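Local coordinates for protein thiamine phosphate pyrophosphorylase (Bacteroides thetaiotaomicron VPI-5482, PDB 3CEU) that probably joins the pyrimidine and thiazole precursors of the vitamin to form thiamine phosphate, a step on the route to thiamine diphosphate, at residues V13-I18 / L32-T37; A21-G26 / E51-R56; Y41-L46 / E67-M72. One frame throughout, in Å; residues are numbered along the deposited sequence.

In the fold
All three contacts belong to a closed barrel of eight parallel strands wrapped in helices. Interaction 1 is fully buried and polar: a single salt bridge joins the start of helix 15-24 to the loop that follows strand 29-32. Interaction 2 uses the far end of that same helix, where it meets the turns leading into strand 57-59, and trades charge for two slid aromatic rings. Interaction 3 sets helix 39-48 against the end of helix 65-68, again through apolar contact. Interactions 2 and 3 are only partly buried, with charged chains at their margins. His54, from the 51-56 segment, joins these two by probable hydrogen bonds to the carbonyls of Leu46 and Phe69.

Interaction 1. Residues V13-I18 / L32-T37; sequences VEEDKI and LRKPET
A buried salt bridge lies among the loops at the C-terminal end of the barrel strands, between Glu15 in the first turn of helix 15-24 and Lys34 in the loop that follows strand 29-32. Lys34 NZ donates to Glu15 OE1 over 2.6 Å. The ammonium group meets that oxygen on its syn side, about 20° out of the carboxylate plane, and stays at 3.5 Å from Glu15 OE2, so one oxygen carries the bond. The two side chains come from opposite directions and span a long distance: the closest CA atoms of the segments, those of Glu15 and Leu32, are 11.6 Å apart. Glu15 reaches across because its chain is fully extended, with CG turned away from the backbone N (chi1 -173°). Lys34 instead bends at chi2 (-60°) before running straight to NZ.

Around the ammonium group, the carbonyls of Thr8 and Thr10 accept two further hydrogen bonds, and Phe11 adds a cation-pi contact. Three oxygens thus grip NZ, two from the loop after strand 2-6 and one from helix 15-24, tying both to the 32-37 loop. The amide of Lys34 is held by Glu61, while Leu45 of helix 39-48 packs against Glu15. With an alanine in place of Glu15, Lys34 would probably keep its carbonyl partners but lose its carboxylate mate, leaving a buried charge poorly balanced. The bridge thus sits among the beta-to-alpha connections of a TIM barrel, on the face where this fold builds its active sites.

Interaction 2. Residues A21-G26 / E51-R56; sequences ALFEEG and EKYHRR
Phe23, near the end of helix 15-24, lies against Tyr53 from its CB outward. That CB sits almost squarely over the tyrosine ring, 3.4 Å from the Tyr53 ring centroid and only 7° off its normal, a CH-pi contact. With chi1 at -85°, Phe23 CG swings to the side of its backbone N and comes 3.6 Å from Tyr53 CG. From there the phenyl ring runs off the tyrosine ring and onto the tyrosine's own CB: Tyr53 CB stands 3.7 Å from the Phe23 ring centroid, in a second CH-pi contact over the face. The planes are within 7° of parallel, yet the rings have slid past each other in opposite directions and barely overlap.

The place is the N-terminal end of the barrel strands. Here helix 15-24 closes in a Schellman motif with Gly26 as its C-prime residue, and the 3-10 turns of 51-56 lead into strand 57-59.

Farther out, Phe23 CD1 lies 4.1 Å from Tyr53 CD1, while Tyr53 CB stays over CD2 and CE2, toward the rim. Across the ring, Phe23 CE1 meets Arg56 CB obliquely at 3.5 Å; the guanidinium end leads away. Phe23 CZ, the last atom, comes to 3.8 Å from Tyr53 O. The opposite face of the tyrosine is backed by CG of Lys52, and its OH meets Glu24 CG at 3.6 Å.

Interaction 3. Residues Y41-L46 / E67-M72; sequences YSERLL and EEFNLM
Phe69 and Leu71, where the chain leaves helix 65-68, pack on Glu43 and Leu46 of helix 39-48. Just before them, Glu68 OE1 ends 4.9 Å from Glu43 OE2, two like charges near each other.

Phe69 is the first residue to depart from helical backbone angles, and its ring does most of the touching. Its CG lies beside the backbone N (chi1 -69°), which lays the ring against the side of helix 39-48 and lets two residues one turn apart share it. Leu46 works over one face: its CB is 3.6 Å from Phe69 CD2, and its CD1 stands 4.0 Å from the Phe69 ring centroid, 22° off the normal, as a CH-pi contact. Glu43 meets the far end of the ring with its aliphatic part, CB lying 3.6 Å from Phe69 CZ and CG next to CE1. The carboxylate plane is turned 77° from the ring.

After Phe69 the chain turns through Asn70, which has left-handed helical backbone angles, and brings Leu71 back to face Leu46. Leu71 CD2 meets Leu46 CD2 at 3.7 Å, the two chains crossing at about a right angle. Leu46 therefore has one methyl on the phenyl ring and the other on Leu71, while Leu32 of the barrel strand also packs against it. Met72, a selenomethionine, begins the run into strand 73-75, its backbone bonded to Ile57.

No hydrogen bond links the two segments, so the fit rests on burial of carbon: Glu43 lends its CB and CG to the ring, and because it is partly exposed and Glu68 exposed, solvent would probably ease the nearness of their carboxylates.

Interaction 1. Residues V13-I18 / L32-T37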
# COMPACT_ATOMS: atom_id res chain seq x y z
N VAL A 13 15.11 -13.47 -0.46
CA VAL A 13 16.41 -12.81 -0.34
C VAL A 13 16.47 -11.56 -1.21
O VAL A 13 15.93 -11.55 -2.32
CB VAL A 13 17.56 -13.74 -0.75
CG1 VAL A 13 17.72 -14.85 0.26
CG2 VAL A 13 17.29 -14.31 -2.14
N GLU A 14 17.15 -10.54 -0.71
CA GLU A 14 17.29 -9.27 -1.43
C GLU A 14 16.07 -8.37 -1.28
O GLU A 14 16.11 -7.20 -1.66
CB GLU A 14 17.57 -9.53 -2.92
CG GLU A 14 19.03 -9.84 -3.21
CD GLU A 14 19.29 -10.17 -4.66
OE1 GLU A 14 18.89 -11.27 -5.11
OE2 GLU A 14 19.90 -9.32 -5.36
N GLU A 15 15.00 -8.91 -0.69
CA GLU A 15 13.77 -8.14 -0.48
C GLU A 15 14.05 -6.86 0.33
O GLU A 15 13.50 -5.80 0.03
CB GLU A 15 12.73 -8.99 0.26
CG GLU A 15 11.36 -8.31 0.38
CD GLU A 15 10.36 -9.09 1.23
OE1 GLU A 15 9.18 -8.68 1.26
OE2 GLU A 15 10.75 -10.10 1.87
N ASP A 16 14.90 -6.98 1.35
CA ASP A 16 15.24 -5.84 2.19
C ASP A 16 15.98 -4.76 1.39
O ASP A 16 15.77 -3.56 1.60
CB ASP A 16 16.10 -6.28 3.38
CG ASP A 16 17.54 -6.60 2.99
OD1 ASP A 16 17.75 -7.51 2.17
OD2 ASP A 16 18.45 -5.94 3.52
N LYS A 17 16.83 -5.19 0.46
CA LYS A 17 17.59 -4.26 -0.38
C LYS A 17 16.65 -3.54 -1.33
O LYS A 17 16.75 -2.34 -1.54
CB LYS A 17 18.63 -5.01 -1.22
CG LYS A 17 19.98 -5.24 -0.56
CD LYS A 17 19.92 -6.22 0.59
CE LYS A 17 21.32 -6.66 1.00
NZ LYS A 17 22.00 -7.42 -0.10
N ILE A 18 15.75 -4.30 -1.93
CA ILE A 18 14.83 -3.71 -2.87
C ILE A 18 13.94 -2.72 -2.15
O ILE A 18 13.71 -1.62 -2.65
CB ILE A 18 13.96 -4.78 -3.57
CG1 ILE A 18 14.86 -5.76 -4.32
CG2 ILE A 18 13.01 -4.09 -4.54
CD1 ILE A 18 14.12 -6.86 -5.05
N LEU A 32 3.40 -3.93 4.83
CA LEU A 32 4.01 -5.23 5.09
C LEU A 32 2.91 -6.26 5.26
O LEU A 32 2.19 -6.26 6.26
CB LEU A 32 4.87 -5.16 6.35
CG LEU A 32 5.58 -6.44 6.81
CD1 LEU A 32 6.45 -6.99 5.69
CD2 LEU A 32 6.42 -6.13 8.04
N ARG A 33 2.77 -7.13 4.27
CA ARG A 33 1.75 -8.18 4.32
C ARG A 33 2.39 -9.53 4.01
O ARG A 33 2.78 -9.81 2.88
CB ARG A 33 0.63 -7.85 3.32
CG ARG A 33 -0.52 -8.85 3.26
CD ARG A 33 -1.66 -8.28 2.41
NE ARG A 33 -2.69 -9.25 2.08
CZ ARG A 33 -2.53 -10.28 1.23
NH1 ARG A 33 -1.37 -10.48 0.62
NH2 ARG A 33 -3.55 -11.09 0.98
N LYS A 34 2.53 -10.34 5.06
CA LYS A 34 3.11 -11.68 4.97
C LYS A 34 2.14 -12.65 5.64
O LYS A 34 2.36 -13.06 6.78
CB LYS A 34 4.45 -11.73 5.70
CG LYS A 34 5.49 -10.73 5.22
CD LYS A 34 5.83 -10.95 3.76
CE LYS A 34 6.98 -10.07 3.31
NZ LYS A 34 7.25 -10.25 1.86
N PRO A 35 1.07 -13.04 4.94
CA PRO A 35 0.05 -13.96 5.44
C PRO A 35 0.59 -15.23 6.09
O PRO A 35 1.45 -15.90 5.52
CB PRO A 35 -0.78 -14.28 4.20
CG PRO A 35 -0.58 -13.07 3.32
CD PRO A 35 0.87 -12.77 3.50
N GLU A 36 0.08 -15.56 7.27
CA GLU A 36 0.47 -16.78 7.98
C GLU A 36 1.98 -17.01 7.99
O GLU A 36 2.47 -17.97 7.39
CB GLU A 36 -0.20 -18.00 7.33
CG GLU A 36 -1.74 -17.98 7.28
CD GLU A 36 -2.40 -18.25 8.63
OE1 GLU A 36 -2.06 -19.28 9.27
OE2 GLU A 36 -3.27 -17.45 9.03
N THR A 37 2.72 -16.15 8.67
CA THR A 37 4.17 -16.29 8.69
C THR A 37 4.78 -16.04 10.07
O THR A 37 4.33 -15.14 10.78
CB THR A 37 4.78 -15.31 7.69
OG1 THR A 37 3.99 -15.32 6.49
CG2 THR A 37 6.20 -15.72 7.34

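Interaction 2. Residues A21-G26 / E51-R56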
# COMPACT_ATOMS: atom_id res chain seq x y z
N ALA A 21 15.83 0.42 -1.34
CA ALA A 21 16.05 1.14 -2.59
C ALA A 21 14.79 1.92 -2.99
O ALA A 21 14.88 3.02 -3.55
CB ALA A 21 16.45 0.15 -3.69
N LEU A 22 13.62 1.34 -2.72
CA LEU A 22 12.35 1.98 -3.04
C LEU A 22 12.11 3.15 -2.07
O LEU A 22 11.59 4.20 -2.47
CB LEU A 22 11.19 0.96 -2.96
CG LEU A 22 11.23 -0.21 -3.97
CD1 LEU A 22 10.32 -1.35 -3.54
CD2 LEU A 22 10.83 0.30 -5.34
N PHE A 23 12.48 2.99 -0.81
CA PHE A 23 12.30 4.10 0.12
C PHE A 23 13.20 5.25 -0.35
O PHE A 23 12.75 6.39 -0.46
CB PHE A 23 12.64 3.69 1.56
CG PHE A 23 11.50 3.02 2.28
CD1 PHE A 23 10.27 3.66 2.40
CD2 PHE A 23 11.65 1.77 2.87
CE1 PHE A 23 9.21 3.07 3.08
CE2 PHE A 23 10.60 1.17 3.56
CZ PHE A 23 9.38 1.82 3.67
N GLU A 24 14.46 4.94 -0.64
CA GLU A 24 15.42 5.93 -1.11
C GLU A 24 14.92 6.72 -2.33
O GLU A 24 15.37 7.84 -2.57
CB GLU A 24 16.75 5.23 -1.44
CG GLU A 24 17.57 4.86 -0.20
CD GLU A 24 18.75 3.95 -0.51
OE1 GLU A 24 19.46 4.21 -1.52
OE2 GLU A 24 18.98 2.98 0.25
N GLU A 25 13.99 6.13 -3.09
CA GLU A 25 13.44 6.80 -4.26
C GLU A 25 12.12 7.49 -3.93
O GLU A 25 11.32 7.81 -4.82
CB GLU A 25 13.24 5.81 -5.41
CG GLU A 25 14.53 5.19 -5.92
CD GLU A 25 15.50 6.22 -6.50
OE1 GLU A 25 16.67 5.85 -6.75
OE2 GLU A 25 15.10 7.38 -6.71
N GLY A 26 11.88 7.70 -2.64
CA GLY A 26 10.68 8.40 -2.21
C GLY A 26 9.41 7.61 -1.99
O GLY A 26 8.33 8.19 -2.05
N GLU A 51 16.27 2.19 10.08
CA GLU A 51 15.31 2.64 11.09
C GLU A 51 14.46 3.82 10.61
O GLU A 51 13.24 3.82 10.80
CB GLU A 51 16.05 3.07 12.36
CG GLU A 51 17.29 2.24 12.71
CD GLU A 51 18.10 2.82 13.89
OE1 GLU A 51 17.69 2.63 15.05
OE2 GLU A 51 19.14 3.47 13.63
N LYS A 52 15.10 4.81 10.00
CA LYS A 52 14.42 6.00 9.53
C LYS A 52 13.25 5.76 8.58
O LYS A 52 12.43 6.66 8.38
CB LYS A 52 15.40 6.96 8.90
CG LYS A 52 16.05 6.49 7.62
CD LYS A 52 17.03 7.55 7.16
CE LYS A 52 17.37 7.45 5.70
NZ LYS A 52 18.09 8.68 5.28
N TYR A 53 13.17 4.58 8.00
CA TYR A 53 12.06 4.28 7.11
C TYR A 53 10.98 3.47 7.83
O TYR A 53 10.01 3.06 7.21
CB TYR A 53 12.55 3.51 5.87
CG TYR A 53 13.49 4.29 4.97
CD1 TYR A 53 13.16 5.57 4.52
CD2 TYR A 53 14.73 3.77 4.60
CE1 TYR A 53 14.05 6.30 3.72
CE2 TYR A 53 15.62 4.49 3.81
CZ TYR A 53 15.27 5.76 3.38
OH TYR A 53 16.17 6.49 2.65
N HIS A 54 11.15 3.26 9.13
CA HIS A 54 10.16 2.47 9.85
C HIS A 54 8.80 3.13 10.00
O HIS A 54 7.78 2.44 9.97
CB HIS A 54 10.69 2.05 11.22
CG HIS A 54 11.71 0.96 11.15
ND1 HIS A 54 12.15 0.27 12.26
CD2 HIS A 54 12.39 0.45 10.10
CE1 HIS A 54 13.05 -0.62 11.89
NE2 HIS A 54 13.21 -0.54 10.58
N ARG A 55 8.76 4.46 10.15
CA ARG A 55 7.48 5.14 10.29
C ARG A 55 6.76 5.31 8.95
O ARG A 55 5.85 6.12 8.83
CB ARG A 55 7.65 6.52 10.94
CG ARG A 55 8.15 7.61 10.00
CD ARG A 55 9.65 7.76 10.13
NE ARG A 55 10.05 9.16 10.16
CZ ARG A 55 11.15 9.60 10.76
NH1 ARG A 55 11.95 8.74 11.39
NH2 ARG A 55 11.45 10.90 10.75
N ARG A 56 7.19 4.55 7.95
CA ARG A 56 6.59 4.60 6.61
C ARG A 56 6.02 3.22 6.28
O ARG A 56 5.52 2.99 5.18
CB ARG A 56 7.65 4.96 5.57
CG ARG A 56 8.26 6.35 5.70
CD ARG A 56 7.45 7.37 4.94
NE ARG A 56 8.18 8.61 4.74
CZ ARG A 56 7.65 9.70 4.18
NH1 ARG A 56 6.39 9.68 3.76
NH2 ARG A 56 8.38 10.80 4.04

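Interaction 3. Residues Y41-L46 / E67-M72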
# COMPACT_ATOMS: atom_id res chain seq x y z
N TYR A 41 10.55 -13.89 10.86
CA TYR A 41 10.88 -13.37 9.54
C TYR A 41 10.57 -11.88 9.35
O TYR A 41 11.29 -11.17 8.66
CB TYR A 41 10.18 -14.21 8.47
CG TYR A 41 10.57 -15.66 8.53
CD1 TYR A 41 11.91 -16.04 8.59
CD2 TYR A 41 9.61 -16.67 8.49
CE1 TYR A 41 12.29 -17.38 8.63
CE2 TYR A 41 9.97 -18.02 8.53
CZ TYR A 41 11.31 -18.36 8.59
OH TYR A 41 11.69 -19.69 8.59
N SER A 42 9.50 -11.41 9.98
CA SER A 42 9.14 -10.00 9.86
C SER A 42 10.16 -9.15 10.57
O SER A 42 10.51 -8.07 10.10
CB SER A 42 7.75 -9.74 10.45
OG SER A 42 6.76 -10.46 9.73
N GLU A 43 10.64 -9.64 11.71
CA GLU A 43 11.64 -8.91 12.48
C GLU A 43 12.95 -8.85 11.70
O GLU A 43 13.62 -7.81 11.67
CB GLU A 43 11.88 -9.58 13.83
CG GLU A 43 10.69 -9.56 14.80
CD GLU A 43 10.97 -10.36 16.07
OE1 GLU A 43 11.14 -11.60 15.97
OE2 GLU A 43 11.02 -9.75 17.16
N ARG A 44 13.33 -9.96 11.06
CA ARG A 44 14.57 -10.01 10.29
C ARG A 44 14.57 -8.95 9.19
O ARG A 44 15.52 -8.19 9.04
CB ARG A 44 14.76 -11.42 9.70
CG ARG A 44 14.70 -12.52 10.77
CD ARG A 44 14.82 -13.95 10.24
NE ARG A 44 16.19 -14.35 9.91
CZ ARG A 44 16.81 -14.05 8.78
NH1 ARG A 44 16.19 -13.34 7.84
NH2 ARG A 44 18.06 -14.46 8.58
N LEU A 45 13.48 -8.89 8.44
CA LEU A 45 13.35 -7.93 7.37
C LEU A 45 13.39 -6.51 7.94
O LEU A 45 14.16 -5.67 7.47
CB LEU A 45 12.05 -8.17 6.60
CG LEU A 45 11.91 -7.55 5.21
CD1 LEU A 45 10.64 -8.07 4.54
CD2 LEU A 45 11.87 -6.06 5.32
N LEU A 46 12.56 -6.23 8.94
CA LEU A 46 12.53 -4.89 9.53
C LEU A 46 13.90 -4.44 10.06
O LEU A 46 14.24 -3.27 9.97
CB LEU A 46 11.48 -4.82 10.65
CG LEU A 46 10.05 -5.16 10.23
CD1 LEU A 46 9.20 -5.48 11.46
CD2 LEU A 46 9.46 -4.00 9.44
N GLU A 67 4.94 -1.25 17.69
CA GLU A 67 5.69 -0.50 18.71
C GLU A 67 7.10 -1.05 18.85
O GLU A 67 8.04 -0.34 19.23
CB GLU A 67 4.98 -0.58 20.07
CG GLU A 67 3.53 -0.08 20.08
CD GLU A 67 3.42 1.42 19.88
OE1 GLU A 67 2.29 1.94 20.01
OE2 GLU A 67 4.44 2.07 19.61
N GLU A 68 7.25 -2.33 18.56
CA GLU A 68 8.54 -2.99 18.65
C GLU A 68 9.57 -2.34 17.69
O GLU A 68 10.68 -2.01 18.11
CB GLU A 68 8.38 -4.48 18.32
CG GLU A 68 9.59 -5.32 18.65
CD GLU A 68 9.81 -5.46 20.13
OE1 GLU A 68 10.71 -6.23 20.53
OE2 GLU A 68 9.08 -4.82 20.92
N PHE A 69 9.18 -2.14 16.43
CA PHE A 69 10.08 -1.56 15.43
C PHE A 69 9.76 -0.13 15.01
O PHE A 69 10.30 0.36 14.01
CB PHE A 69 10.14 -2.45 14.20
CG PHE A 69 10.84 -3.74 14.43
CD1 PHE A 69 10.18 -4.79 15.07
CD2 PHE A 69 12.18 -3.90 14.06
CE1 PHE A 69 10.85 -5.99 15.34
CE2 PHE A 69 12.85 -5.09 14.33
CZ PHE A 69 12.19 -6.14 14.97
N ASN A 70 8.91 0.52 15.79
CA ASN A 70 8.48 1.90 15.54
C ASN A 70 7.82 2.07 14.18
O ASN A 70 8.06 3.05 13.47
CB ASN A 70 9.65 2.86 15.68
CG ASN A 70 9.20 4.31 15.68
OD1 ASN A 70 8.33 4.69 16.47
ND2 ASN A 70 9.78 5.13 14.80
N LEU A 71 6.99 1.10 13.81
CA LEU A 71 6.29 1.14 12.54
C LEU A 71 5.27 2.27 12.57
O LEU A 71 4.98 2.85 13.62
CB LEU A 71 5.57 -0.19 12.28
CG LEU A 71 6.42 -1.47 12.36
CD1 LEU A 71 5.52 -2.67 12.07
CD2 LEU A 71 7.57 -1.41 11.38
N MSE A 72 4.74 2.59 11.40
CA MSE A 72 3.76 3.65 11.26
C MSE A 72 2.43 3.30 11.94
O MSE A 72 1.89 4.10 12.69
CB MSE A 72 3.52 3.92 9.77
CG MSE A 72 2.63 5.12 9.48
SE MSE A 72 2.60 5.61 7.59
CE MSE A 72 0.76 5.13 7.18